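PDB 5M45: acetone carboxylase alpha subunit from Xanthobacter autotrophicus Py2, which forms one large alpha/beta subunit of a six-chain assembly and belongs to the hydantoinase B/oxoprolinase family. Local coordinates for residues 45-50 against 267-272; 59-64 against 101-106; 165-170 against 258-263; 276-281 against 365-370; 328-333 against 357-362. One frame throughout, in Å; residues are numbered along the deposited sequence.

Contact 1: 45-50 against 267-272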
# COMPACT_ATOMS: atom_id res chain seq x y z
N LYS A 45 -2.19 9.69 -45.32
CA LYS A 45 -1.33 10.15 -46.44
C LYS A 45 -1.53 11.60 -46.83
O LYS A 45 -0.63 12.23 -47.38
CB LYS A 45 -1.53 9.25 -47.66
CG LYS A 45 -0.97 7.87 -47.39
CD LYS A 45 -1.30 6.85 -48.45
CE LYS A 45 -0.53 5.57 -48.16
NZ LYS A 45 -0.46 4.71 -49.35
N THR A 46 -2.74 12.11 -46.61
CA THR A 46 -3.02 13.53 -46.71
C THR A 46 -3.74 13.93 -45.41
O THR A 46 -4.31 13.09 -44.69
CB THR A 46 -3.88 13.88 -47.95
OG1 THR A 46 -5.22 13.44 -47.76
CG2 THR A 46 -3.32 13.28 -49.24
N LEU A 47 -3.68 15.21 -45.13
CA LEU A 47 -4.40 15.82 -44.00
C LEU A 47 -5.52 16.75 -44.52
O LEU A 47 -5.27 17.95 -44.74
CB LEU A 47 -3.39 16.57 -43.13
CG LEU A 47 -2.21 15.74 -42.60
CD1 LEU A 47 -1.36 16.56 -41.63
CD2 LEU A 47 -2.70 14.52 -41.86
N GLU A 48 -6.73 16.21 -44.73
CA GLU A 48 -7.80 16.95 -45.44
C GLU A 48 -8.19 18.26 -44.75
O GLU A 48 -8.33 19.27 -45.41
CB GLU A 48 -9.06 16.12 -45.65
CG GLU A 48 -9.01 15.00 -46.65
CD GLU A 48 -10.34 14.20 -46.73
OE1 GLU A 48 -11.49 14.71 -46.41
OE2 GLU A 48 -10.21 13.00 -47.08
N LEU A 49 -8.42 18.22 -43.44
CA LEU A 49 -8.80 19.43 -42.72
C LEU A 49 -7.68 20.49 -42.82
O LEU A 49 -7.94 21.63 -43.21
CB LEU A 49 -9.17 19.15 -41.27
CG LEU A 49 -9.78 20.35 -40.51
CD1 LEU A 49 -11.21 20.58 -40.95
CD2 LEU A 49 -9.77 20.13 -38.99
N ARG A 50 -6.45 20.09 -42.51
CA ARG A 50 -5.34 21.02 -42.57
C ARG A 50 -5.12 21.65 -43.96
O ARG A 50 -4.92 22.86 -44.06
CB ARG A 50 -4.05 20.37 -42.13
CG ARG A 50 -2.94 21.39 -42.07
CD ARG A 50 -1.84 20.91 -41.21
NE ARG A 50 -0.79 20.23 -41.93
CZ ARG A 50 0.41 20.74 -42.24
NH1 ARG A 50 0.71 22.01 -42.00
NH2 ARG A 50 1.30 19.95 -42.83
N ALA A 267 -3.84 16.08 -36.15
CA ALA A 267 -2.89 16.84 -35.31
C ALA A 267 -1.67 15.97 -34.91
O ALA A 267 -0.55 16.48 -34.81
CB ALA A 267 -3.58 17.43 -34.07
N VAL A 268 -1.87 14.66 -34.74
CA VAL A 268 -0.81 13.74 -34.39
C VAL A 268 0.14 13.54 -35.58
O VAL A 268 1.39 13.67 -35.46
CB VAL A 268 -1.38 12.37 -33.89
CG1 VAL A 268 -0.25 11.46 -33.43
CG2 VAL A 268 -2.39 12.54 -32.77
N GLU A 269 -0.41 13.25 -36.75
CA GLU A 269 0.43 13.08 -37.96
C GLU A 269 1.18 14.39 -38.30
O GLU A 269 2.33 14.35 -38.73
CB GLU A 269 -0.40 12.59 -39.16
CG GLU A 269 0.29 12.59 -40.53
CD GLU A 269 1.56 11.74 -40.64
OE1 GLU A 269 1.88 10.95 -39.70
OE2 GLU A 269 2.24 11.86 -41.71
N HIS A 270 0.52 15.53 -38.11
CA HIS A 270 1.18 16.85 -38.28
C HIS A 270 2.43 16.96 -37.36
O HIS A 270 3.50 17.43 -37.79
CB HIS A 270 0.14 17.94 -37.97
CG HIS A 270 0.60 19.35 -38.23
ND1 HIS A 270 -0.21 20.43 -37.94
CD2 HIS A 270 1.75 19.86 -38.71
CE1 HIS A 270 0.42 21.54 -38.26
NE2 HIS A 270 1.60 21.23 -38.73
N GLY A 271 2.29 16.55 -36.11
CA GLY A 271 3.44 16.40 -35.18
C GLY A 271 4.59 15.55 -35.68
O GLY A 271 5.75 15.95 -35.55
N ARG A 272 4.29 14.37 -36.22
CA ARG A 272 5.33 13.49 -36.80
C ARG A 272 6.04 14.17 -37.97
O ARG A 272 7.28 14.18 -38.02
CB ARG A 272 4.75 12.14 -37.26
CG ARG A 272 5.82 11.09 -37.65
CD ARG A 272 5.25 9.91 -38.40
NE ARG A 272 4.73 10.34 -39.68
CZ ARG A 272 5.47 10.60 -40.77
NH1 ARG A 272 6.80 10.41 -40.77
NH2 ARG A 272 4.88 11.03 -41.88
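A guanidinium-on-imidazole stack joins the short helix 48-52 to the long helix 257-282: Arg-50 lies flat over one face of His-270. The two group centres are 3.9 Å apart and the planes only 18° from parallel, with Arg-50 NH1 above His-270 NE2 at 3.5 Å, an approach whose angle is wrong for a hydrogen bond. Earlier in the arginine chain, CD sits over the same ring, 3.9 Å from the His-270 centroid, as a CH-pi contact. Arg-50 holds CG anti to its backbone N (chi1 -175°) and bends at chi3 (94°), which lays CD and then the guanidinium along the imidazole. Tyr-57 hydrogen-bonds to His-270 ND1, which helps to fix the ring's rotation; the positive charge overhead would probably discourage protonation of the imidazole.

Beside the stack, Leu-47, the N-cap residue of helix 48-52, brings its two methyls against consecutive residues of the long helix. CD1 lies 4.1 Å from His-270 N, and CD2 rests 3.8 Å from Glu-269 CG. The carboxylate of Glu-266 takes the backbone N-H groups of Leu-49 and Arg-50, so the short helix is also tied down by its first turn. Glu-269 OE1 also bonds to Tyr-41 N, and Arg-272 grips the Glu-269 carboxylate side-on: NE to OE1 at 2.9 Å and NH2 to OE2 at 2.8 Å.

Contact 2: 59-64 against 101-106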
# COMPACT_ATOMS: atom_id res chain seq x y z
N LYS A 59 -8.27 27.51 -36.08
CA LYS A 59 -9.20 27.91 -35.05
C LYS A 59 -9.34 26.84 -33.94
O LYS A 59 -9.38 27.17 -32.75
CB LYS A 59 -10.57 28.27 -35.64
CG LYS A 59 -11.56 28.71 -34.56
CD LYS A 59 -12.71 29.59 -35.06
CE LYS A 59 -13.64 28.90 -36.02
NZ LYS A 59 -15.07 29.36 -35.69
N LEU A 60 -9.44 25.57 -34.35
CA LEU A 60 -9.50 24.48 -33.39
C LEU A 60 -8.19 24.42 -32.59
O LEU A 60 -8.21 24.23 -31.36
CB LEU A 60 -9.76 23.15 -34.07
CG LEU A 60 -11.10 22.98 -34.78
CD1 LEU A 60 -11.07 21.74 -35.64
CD2 LEU A 60 -12.19 22.81 -33.76
N PHE A 61 -7.06 24.56 -33.28
CA PHE A 61 -5.73 24.57 -32.60
C PHE A 61 -5.66 25.66 -31.51
O PHE A 61 -5.31 25.40 -30.37
CB PHE A 61 -4.60 24.76 -33.63
CG PHE A 61 -3.26 25.12 -33.03
CD1 PHE A 61 -2.45 24.15 -32.47
CD2 PHE A 61 -2.80 26.44 -33.05
CE1 PHE A 61 -1.22 24.49 -31.90
CE2 PHE A 61 -1.60 26.79 -32.49
CZ PHE A 61 -0.79 25.82 -31.91
N SER A 62 -6.04 26.87 -31.89
CA SER A 62 -5.97 28.05 -31.03
C SER A 62 -6.87 27.89 -29.81
O SER A 62 -6.40 28.05 -28.68
CB SER A 62 -6.32 29.30 -31.84
OG SER A 62 -6.48 30.46 -31.02
N ARG A 63 -8.13 27.52 -30.02
CA ARG A 63 -9.06 27.38 -28.90
C ARG A 63 -8.70 26.26 -27.92
O ARG A 63 -8.79 26.45 -26.71
CB ARG A 63 -10.51 27.20 -29.41
CG ARG A 63 -11.11 28.49 -29.91
CD ARG A 63 -12.62 28.39 -30.07
NE ARG A 63 -13.35 28.33 -28.80
CZ ARG A 63 -14.66 28.07 -28.71
NH1 ARG A 63 -15.42 27.83 -29.78
NH2 ARG A 63 -15.25 28.05 -27.52
N LEU A 64 -8.29 25.11 -28.45
CA LEU A 64 -7.99 23.94 -27.62
C LEU A 64 -6.63 24.07 -26.91
O LEU A 64 -6.52 23.68 -25.75
CB LEU A 64 -8.03 22.66 -28.46
CG LEU A 64 -9.42 22.33 -29.03
CD1 LEU A 64 -9.30 21.20 -30.09
CD2 LEU A 64 -10.42 21.96 -27.94
N SER A 101 -2.03 11.72 -27.65
CA SER A 101 -2.22 13.14 -27.29
C SER A 101 -2.28 14.01 -28.53
O SER A 101 -1.54 13.75 -29.50
CB SER A 101 -1.10 13.64 -26.36
OG SER A 101 0.16 13.62 -27.02
N LEU A 102 -3.18 14.99 -28.51
CA LEU A 102 -3.32 16.01 -29.56
C LEU A 102 -2.64 17.34 -29.17
O LEU A 102 -2.06 17.99 -30.01
CB LEU A 102 -4.79 16.43 -29.72
CG LEU A 102 -6.06 15.80 -30.15
CD1 LEU A 102 -6.52 14.65 -29.30
CD2 LEU A 102 -7.12 16.92 -30.13
N LEU A 103 -2.88 17.79 -27.94
CA LEU A 103 -2.38 19.08 -27.41
C LEU A 103 -2.16 18.95 -25.89
O LEU A 103 -2.82 18.14 -25.19
CB LEU A 103 -3.43 20.19 -27.63
CG LEU A 103 -3.68 20.59 -29.09
CD1 LEU A 103 -4.87 21.47 -29.29
CD2 LEU A 103 -2.48 21.31 -29.69
N THR A 104 -1.30 19.82 -25.35
CA THR A 104 -0.99 19.81 -23.92
C THR A 104 -0.66 21.20 -23.39
O THR A 104 -0.16 22.03 -24.12
CB THR A 104 0.17 18.80 -23.63
OG1 THR A 104 0.41 18.65 -22.24
CG2 THR A 104 1.44 19.22 -24.31
N SER A 105 -0.90 21.42 -22.10
CA SER A 105 -0.25 22.55 -21.38
C SER A 105 1.27 22.30 -21.32
O SER A 105 1.70 21.19 -21.61
CB SER A 105 -0.80 22.69 -19.94
OG SER A 105 -0.36 21.63 -19.09
N THR A 106 2.04 23.29 -20.88
CA THR A 106 3.43 23.09 -20.48
C THR A 106 3.45 22.53 -19.04
O THR A 106 2.42 22.06 -18.56
CB THR A 106 4.31 24.36 -20.70
OG1 THR A 106 3.87 25.42 -19.84
CG2 THR A 106 4.23 24.85 -22.12
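Thr-104 OG1, on strand 101-104, an outermost strand, within this chain, of its antiparallel sheet, has more than one partner: it donates to Ser-105 O at 2.9 Å and is also hydrogen-bonded to Thr-93 OG1 of the adjoining strand. Ser-105 OG repeats the pattern, giving a 2.9 Å bond to Thr-106 O while Phe-92 N bonds to it. These polar ties belong to the sheet side; the contact with helix 54-75 is wholly apolar and rests on Leu-103, whose methyls fork between two helix residues one turn apart. Leu-103 CD2 meets the ring of Phe-61 obliquely, 4.0 Å from Phe-61 CD1, the leucine running roughly perpendicular to the phenylalanine side chain. Phe-61 reaches the strand because its CG is anti to the backbone N (chi1 166°). Met-369 packs on both Phe-61 and Leu-103, and Tyr-260 and Phe-263 of helix 257-282 pack on Leu-64. The other methyl, Leu-103 CD1, presses on Leu-64 CB at 3.5 Å, tighter than usual carbon contact.

Contact 3: 165-170 against 258-263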
# COMPACT_ATOMS: atom_id res chain seq x y z
N GLU A 165 -21.43 8.54 -27.41
CA GLU A 165 -20.25 7.78 -27.86
C GLU A 165 -18.95 8.48 -27.42
O GLU A 165 -18.91 9.69 -27.27
CB GLU A 165 -20.27 7.62 -29.38
CG GLU A 165 -21.54 7.01 -29.97
CD GLU A 165 -21.45 6.88 -31.48
OE1 GLU A 165 -21.54 7.93 -32.15
OE2 GLU A 165 -21.21 5.77 -32.02
N LEU A 166 -17.90 7.69 -27.22
CA LEU A 166 -16.61 8.21 -26.74
C LEU A 166 -15.85 8.85 -27.88
O LEU A 166 -15.68 8.21 -28.94
CB LEU A 166 -15.77 7.08 -26.10
CG LEU A 166 -14.47 7.52 -25.37
CD1 LEU A 166 -14.23 6.67 -24.14
CD2 LEU A 166 -13.26 7.45 -26.27
N ILE A 167 -15.38 10.08 -27.67
CA ILE A 167 -14.63 10.80 -28.67
C ILE A 167 -13.22 11.23 -28.20
O ILE A 167 -12.46 11.80 -29.00
CB ILE A 167 -15.40 12.04 -29.22
CG1 ILE A 167 -15.73 13.03 -28.11
CG2 ILE A 167 -16.70 11.59 -29.89
CD1 ILE A 167 -15.91 14.47 -28.62
N GLY A 168 -12.84 10.91 -26.97
CA GLY A 168 -11.54 11.32 -26.43
C GLY A 168 -11.42 11.11 -24.93
O GLY A 168 -12.30 10.48 -24.31
N TRP A 169 -10.30 11.57 -24.38
CA TRP A 169 -10.06 11.54 -22.95
C TRP A 169 -9.31 12.81 -22.54
O TRP A 169 -8.63 13.42 -23.38
CB TRP A 169 -9.15 10.35 -22.59
CG TRP A 169 -9.50 8.96 -23.11
CD1 TRP A 169 -9.34 8.49 -24.39
CD2 TRP A 169 -10.04 7.86 -22.36
NE1 TRP A 169 -9.73 7.18 -24.48
CE2 TRP A 169 -10.16 6.76 -23.26
CE3 TRP A 169 -10.41 7.68 -21.02
CZ2 TRP A 169 -10.63 5.51 -22.84
CZ3 TRP A 169 -10.89 6.42 -20.62
CH2 TRP A 169 -10.98 5.37 -21.52
N VAL A 170 -9.37 13.18 -21.25
CA VAL A 170 -8.51 14.24 -20.72
C VAL A 170 -7.78 13.70 -19.48
O VAL A 170 -8.39 13.06 -18.60
CB VAL A 170 -9.26 15.55 -20.42
CG1 VAL A 170 -10.46 15.33 -19.53
CG2 VAL A 170 -8.35 16.59 -19.77
N GLU A 258 -17.70 16.53 -37.05
CA GLU A 258 -16.89 16.01 -38.18
C GLU A 258 -15.52 16.69 -38.26
O GLU A 258 -14.50 16.02 -38.47
CB GLU A 258 -17.57 16.18 -39.56
CG GLU A 258 -18.92 15.51 -39.69
CD GLU A 258 -18.80 14.05 -39.89
OE1 GLU A 258 -18.75 13.69 -41.11
OE2 GLU A 258 -18.82 13.28 -38.90
N ALA A 259 -15.50 18.02 -38.11
CA ALA A 259 -14.26 18.76 -38.10
C ALA A 259 -13.37 18.39 -36.89
O ALA A 259 -12.16 18.20 -37.06
CB ALA A 259 -14.53 20.26 -38.12
N TYR A 260 -13.96 18.31 -35.69
CA TYR A 260 -13.19 17.93 -34.50
C TYR A 260 -12.61 16.52 -34.66
O TYR A 260 -11.45 16.30 -34.30
CB TYR A 260 -14.05 18.00 -33.22
CG TYR A 260 -13.27 17.60 -31.99
CD1 TYR A 260 -12.54 18.55 -31.27
CD2 TYR A 260 -13.22 16.27 -31.55
CE1 TYR A 260 -11.79 18.20 -30.17
CE2 TYR A 260 -12.48 15.92 -30.43
CZ TYR A 260 -11.75 16.87 -29.75
OH TYR A 260 -10.98 16.55 -28.65
N TRP A 261 -13.42 15.60 -35.15
CA TRP A 261 -13.01 14.18 -35.37
C TRP A 261 -11.83 14.07 -36.34
O TRP A 261 -10.88 13.29 -36.11
CB TRP A 261 -14.23 13.35 -35.80
CG TRP A 261 -14.07 11.83 -35.80
CD1 TRP A 261 -14.08 11.00 -36.89
CD2 TRP A 261 -13.91 10.98 -34.66
NE1 TRP A 261 -13.91 9.70 -36.48
CE2 TRP A 261 -13.82 9.65 -35.12
CE3 TRP A 261 -13.84 11.21 -33.29
CZ2 TRP A 261 -13.65 8.56 -34.27
CZ3 TRP A 261 -13.68 10.12 -32.43
CH2 TRP A 261 -13.60 8.81 -32.93
N LYS A 262 -11.82 14.88 -37.40
CA LYS A 262 -10.63 14.96 -38.27
C LYS A 262 -9.38 15.51 -37.56
O LYS A 262 -8.31 14.91 -37.67
CB LYS A 262 -10.91 15.74 -39.55
CG LYS A 262 -11.88 14.94 -40.42
CD LYS A 262 -11.90 15.35 -41.86
CE LYS A 262 -12.75 16.57 -42.09
NZ LYS A 262 -13.80 16.40 -43.13
N PHE A 263 -9.54 16.62 -36.82
CA PHE A 263 -8.42 17.24 -36.10
C PHE A 263 -7.77 16.29 -35.10
O PHE A 263 -6.53 16.27 -34.94
CB PHE A 263 -8.91 18.49 -35.36
CG PHE A 263 -7.82 19.29 -34.72
CD1 PHE A 263 -7.06 20.19 -35.46
CD2 PHE A 263 -7.56 19.17 -33.35
CE1 PHE A 263 -6.05 20.96 -34.84
CE2 PHE A 263 -6.57 19.94 -32.74
CZ PHE A 263 -5.82 20.84 -33.48
O HOH W 1 -10.40 13.88 -28.60
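Ile-167 is wedged against two aromatic residues of helix 257-282, where the axes of segments 165-170 and 258-263 approach to 10.0 Å at 50°. The close side is the strand backbone against the tip of Trp-261: CZ3 comes to 3.9 Å from Ile-167 CA, which lies at the indole edge near its plane, and to 4.1 Å from Ile-167 CB. With CG1 set between the backbone N and the carbonyl carbon (chi1 60°), Ile-167 sends its CD1 obliquely to within 4.1 Å of Tyr-260 CE2. The wetter side lies between the tyrosine hydroxyl and the strand, which do not bond directly. A water bridges them, accepting from Tyr-260 OH at 2.7 Å and donating to Ile-167 O at 3.0 Å. That carbonyl belongs to a classic beta bulge, in which Ile-167 and Gly-168 both face Ile-160. Tyr-260 is buried, whereas Trp-261 is partly exposed. Here the helix meets the strand through apolar packing, and one water satisfies both a buried hydroxyl and a strand carbonyl.

Contact 4: 276-281 against 365-370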
# COMPACT_ATOMS: atom_id res chain seq x y z
N GLN A 276 10.23 15.16 -38.39
CA GLN A 276 10.99 14.75 -39.58
C GLN A 276 11.62 15.96 -40.32
O GLN A 276 12.81 15.95 -40.68
CB GLN A 276 10.08 13.94 -40.49
CG GLN A 276 10.77 13.34 -41.70
CD GLN A 276 9.77 12.67 -42.65
OE1 GLN A 276 8.61 13.13 -42.87
NE2 GLN A 276 10.18 11.59 -43.20
N ALA A 277 10.84 17.02 -40.48
CA ALA A 277 11.31 18.22 -41.15
C ALA A 277 12.40 18.93 -40.35
O ALA A 277 13.39 19.38 -40.92
CB ALA A 277 10.15 19.19 -41.43
N ARG A 278 12.23 19.00 -39.02
CA ARG A 278 13.23 19.63 -38.16
C ARG A 278 14.56 18.86 -38.13
O ARG A 278 15.63 19.47 -38.16
CB ARG A 278 12.65 19.91 -36.77
CG ARG A 278 11.72 21.14 -36.77
CD ARG A 278 12.61 22.36 -36.65
NE ARG A 278 11.92 23.64 -36.71
CZ ARG A 278 12.53 24.82 -36.41
NH1 ARG A 278 13.83 24.89 -35.95
NH2 ARG A 278 11.80 25.92 -36.47
N ILE A 279 14.48 17.53 -38.12
CA ILE A 279 15.67 16.69 -38.21
C ILE A 279 16.44 16.98 -39.50
O ILE A 279 17.64 17.19 -39.46
CB ILE A 279 15.34 15.20 -38.04
CG1 ILE A 279 15.02 14.94 -36.57
CG2 ILE A 279 16.52 14.32 -38.47
CD1 ILE A 279 14.54 13.52 -36.31
N LYS A 280 15.73 17.05 -40.63
CA LYS A 280 16.41 17.32 -41.92
C LYS A 280 16.90 18.75 -42.07
O LYS A 280 17.84 18.99 -42.82
CB LYS A 280 15.51 16.96 -43.09
CG LYS A 280 15.10 15.50 -43.11
CD LYS A 280 14.96 14.91 -44.48
CE LYS A 280 13.69 15.29 -45.14
NZ LYS A 280 13.61 14.45 -46.37
N ALA A 281 16.28 19.70 -41.37
CA ALA A 281 16.71 21.11 -41.41
C ALA A 281 17.90 21.44 -40.48
O ALA A 281 18.67 22.35 -40.80
CB ALA A 281 15.52 22.04 -41.10
N ILE A 365 11.84 20.32 -31.60
CA ILE A 365 10.44 20.66 -31.94
C ILE A 365 9.70 21.74 -31.11
O ILE A 365 8.47 21.75 -31.11
CB ILE A 365 9.57 19.37 -32.00
CG1 ILE A 365 9.45 18.71 -30.62
CG2 ILE A 365 10.10 18.37 -33.04
CD1 ILE A 365 8.48 17.53 -30.61
N PRO A 366 10.40 22.68 -30.44
CA PRO A 366 9.63 23.66 -29.63
C PRO A 366 8.58 24.51 -30.38
O PRO A 366 7.61 24.96 -29.77
CB PRO A 366 10.70 24.56 -29.00
CG PRO A 366 11.92 24.38 -29.85
CD PRO A 366 11.85 22.97 -30.43
N SER A 367 8.76 24.71 -31.68
CA SER A 367 7.74 25.46 -32.46
C SER A 367 6.89 24.59 -33.41
O SER A 367 6.19 25.13 -34.26
CB SER A 367 8.38 26.69 -33.18
OG SER A 367 9.34 26.25 -34.06
N GLU A 368 6.90 23.26 -33.23
CA GLU A 368 6.00 22.38 -33.95
C GLU A 368 4.85 21.96 -33.02
O GLU A 368 4.73 22.44 -31.87
CB GLU A 368 6.75 21.14 -34.46
CG GLU A 368 8.11 21.38 -35.11
CD GLU A 368 8.12 22.41 -36.19
OE1 GLU A 368 7.36 22.28 -37.15
OE2 GLU A 368 8.98 23.35 -36.07
N MET A 369 4.00 21.06 -33.50
CA MET A 369 2.95 20.49 -32.65
C MET A 369 3.60 19.68 -31.53
O MET A 369 4.45 18.80 -31.79
CB MET A 369 2.01 19.58 -33.45
CG MET A 369 1.18 20.26 -34.55
SD MET A 369 -0.03 21.40 -33.84
CE MET A 369 -1.33 20.27 -33.40
N ILE A 370 3.21 19.98 -30.29
CA ILE A 370 3.74 19.29 -29.10
C ILE A 370 2.67 18.25 -28.67
O ILE A 370 1.69 18.57 -27.98
CB ILE A 370 4.02 20.30 -27.98
CG1 ILE A 370 4.95 21.43 -28.46
CG2 ILE A 370 4.56 19.61 -26.73
CD1 ILE A 370 6.31 20.99 -28.89
O HOH W 2 9.47 25.29 -37.40
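The guanidinium of Arg-278 and the carboxylate of Glu-368 meet with their planes 53° apart, so neither lies flat on the other. A water sits at the guanidinium edge, in its plane, and accepts from Arg-278 NH2 at 2.6 Å. Glu-368 OE2 approaches obliquely, tilted 30° from that plane, and accepts from Arg-278 NE, the NE-to-OE2 distance being 3.0 Å. The donor stands above the carboxylate plane, and the N-H...O angle of 138° makes this salt bridge a bent, single-nitrogen one. Both chains fold back at chi2, which brings the aliphatic part of the arginine against the acid: Arg-278 CG is 3.6 Å from Glu-368 OE2. Ser-367 OG lies near Arg-278 NH2 without bonding to it. A type I beta turn presents the serine and the acid, closed by Glu-368 N to Ile-365 O at 3.0 Å. The bridge ties helix 257-282, near its C-terminal end, to the loop between helices 349-361 and 373-376, whose Met-369 packs on Leu-103 of strand 101-104.

Contact 5: 328-333 against 357-362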
# COMPACT_ATOMS: atom_id res chain seq x y z
N GLY A 328 15.22 11.28 -42.58
CA GLY A 328 14.73 12.08 -41.45
C GLY A 328 14.13 11.29 -40.29
O GLY A 328 13.61 11.89 -39.34
N THR A 329 14.19 9.96 -40.35
CA THR A 329 13.91 9.09 -39.22
C THR A 329 15.16 9.01 -38.34
O THR A 329 16.28 9.27 -38.80
CB THR A 329 13.47 7.65 -39.64
OG1 THR A 329 14.46 7.02 -40.45
CG2 THR A 329 12.14 7.67 -40.41
N TRP A 330 14.97 8.63 -37.08
CA TRP A 330 16.11 8.40 -36.18
C TRP A 330 15.85 7.28 -35.16
O TRP A 330 14.71 6.86 -34.97
CB TRP A 330 16.62 9.71 -35.54
CG TRP A 330 15.80 10.33 -34.48
CD1 TRP A 330 14.44 10.40 -34.42
CD2 TRP A 330 16.29 11.01 -33.33
NE1 TRP A 330 14.05 11.05 -33.28
CE2 TRP A 330 15.16 11.44 -32.59
CE3 TRP A 330 17.57 11.30 -32.82
CZ2 TRP A 330 15.28 12.15 -31.40
CZ3 TRP A 330 17.69 11.98 -31.63
CH2 TRP A 330 16.54 12.42 -30.93
N ARG A 331 16.95 6.76 -34.59
CA ARG A 331 16.92 5.56 -33.80
C ARG A 331 17.87 5.69 -32.62
O ARG A 331 19.00 6.16 -32.77
CB ARG A 331 17.27 4.34 -34.68
CG ARG A 331 17.28 3.00 -33.98
CD ARG A 331 17.72 1.91 -34.98
NE ARG A 331 17.72 0.58 -34.39
CZ ARG A 331 16.64 -0.18 -34.19
NH1 ARG A 331 15.44 0.24 -34.58
NH2 ARG A 331 16.77 -1.36 -33.60
N LEU A 332 17.40 5.26 -31.44
CA LEU A 332 18.20 5.26 -30.22
C LEU A 332 18.22 3.86 -29.61
O LEU A 332 17.17 3.34 -29.23
CB LEU A 332 17.67 6.27 -29.23
CG LEU A 332 17.75 7.69 -29.81
CD1 LEU A 332 16.39 8.14 -30.30
CD2 LEU A 332 18.27 8.70 -28.79
N ASP A 333 19.42 3.27 -29.51
CA ASP A 333 19.62 1.88 -29.09
C ASP A 333 20.49 1.88 -27.83
O ASP A 333 21.62 2.39 -27.85
CB ASP A 333 20.28 1.11 -30.25
CG ASP A 333 20.44 -0.40 -29.97
OD1 ASP A 333 20.33 -0.88 -28.83
OD2 ASP A 333 20.67 -1.16 -30.96
N TRP A 357 11.42 12.30 -25.36
CA TRP A 357 10.44 13.18 -26.04
C TRP A 357 10.45 14.58 -25.40
O TRP A 357 10.49 15.57 -26.13
CB TRP A 357 9.05 12.53 -26.07
CG TRP A 357 7.96 13.37 -26.64
CD1 TRP A 357 7.56 13.43 -27.93
CD2 TRP A 357 7.15 14.30 -25.93
NE1 TRP A 357 6.51 14.32 -28.08
CE2 TRP A 357 6.23 14.86 -26.85
CE3 TRP A 357 7.05 14.68 -24.58
CZ2 TRP A 357 5.26 15.80 -26.46
CZ3 TRP A 357 6.11 15.61 -24.19
CH2 TRP A 357 5.23 16.17 -25.14
N VAL A 358 10.49 14.65 -24.07
CA VAL A 358 10.62 15.93 -23.35
C VAL A 358 11.86 16.71 -23.81
O VAL A 358 11.77 17.91 -24.13
CB VAL A 358 10.60 15.73 -21.80
CG1 VAL A 358 10.91 17.04 -21.07
CG2 VAL A 358 9.23 15.21 -21.34
N MET A 359 13.01 16.02 -23.87
CA MET A 359 14.22 16.65 -24.38
C MET A 359 14.03 17.18 -25.80
O MET A 359 14.44 18.34 -26.08
CB MET A 359 15.42 15.70 -24.33
CG MET A 359 16.66 16.34 -24.94
SD MET A 359 17.83 15.21 -25.64
CE MET A 359 16.91 14.46 -26.95
N MET A 360 13.44 16.38 -26.68
CA MET A 360 13.11 16.85 -28.03
C MET A 360 12.30 18.16 -28.07
O MET A 360 12.59 19.04 -28.88
CB MET A 360 12.35 15.79 -28.85
CG MET A 360 13.15 14.52 -29.18
SD MET A 360 12.10 13.12 -29.70
CE MET A 360 11.58 13.65 -31.22
N THR A 361 11.29 18.29 -27.20
CA THR A 361 10.48 19.51 -27.11
C THR A 361 11.29 20.78 -26.74
O THR A 361 10.81 21.88 -27.01
CB THR A 361 9.28 19.42 -26.11
OG1 THR A 361 9.75 19.51 -24.74
CG2 THR A 361 8.41 18.17 -26.36
N GLN A 362 12.45 20.61 -26.12
CA GLN A 362 13.29 21.73 -25.69
C GLN A 362 14.36 22.16 -26.72
O GLN A 362 15.03 23.19 -26.51
CB GLN A 362 13.98 21.44 -24.35
CG GLN A 362 12.98 21.21 -23.22
CD GLN A 362 13.59 20.76 -21.92
OE1 GLN A 362 14.78 20.98 -21.63
NE2 GLN A 362 12.76 20.13 -21.10
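A sulfur set against the rim of an indole marks this Met-aromatic contact: Met-360 SD lies in the plane of Trp-330, 5.2 Å from the centroid of its six-membered ring and 89° off the normal. Trp-330 CZ2 is the nearest ring atom, 3.7 Å from Met-360 SD. A bend at chi3 (71°) curls the methionine's methyl back along the same rim, leaving CE 4.1 Å from Trp-330 NE1. Further along the edge, Met-359 CE reaches Trp-330 CH2 at 4.5 Å. One indole face is covered by Leu-332 CD1, over the centre and 4.0 Å above the plane. The ring's N-H side is held by a hydrogen bond between NE1 and Thr-378 OG1, helping to fix the turn of the indole. The backbones are far apart: the closest CA atoms, of Trp-330 and Met-360, are 12.1 Å from each other. Strand 330-333 of a mixed sheet is thereby joined to helix 349-361, with Leu-275 of helix 257-282 touching both Trp-330 and Met-360 and helix 401-422 packing on Met-359.

Helix 257-282 is the common spine: contacts 3, 1 and 4 use successive parts of it, and its Leu-275 also packs on contact 5. Contacts 2, 3 and 5 are buried and rely on apolar or aromatic side chains between a helix and a strand, with contacts 2 and 3 reaching the same antiparallel sheet and contact 5 a separate mixed one. Contact 1 is partly buried and mixes leucine packing with a charged stack, while contact 4, at the surface, depends on a salt bridge and water. Met-369 of the contact 4 loop touches residues of contacts 1 and 2, and Ile-365 N probably bonds to Met-360 O of contact 5.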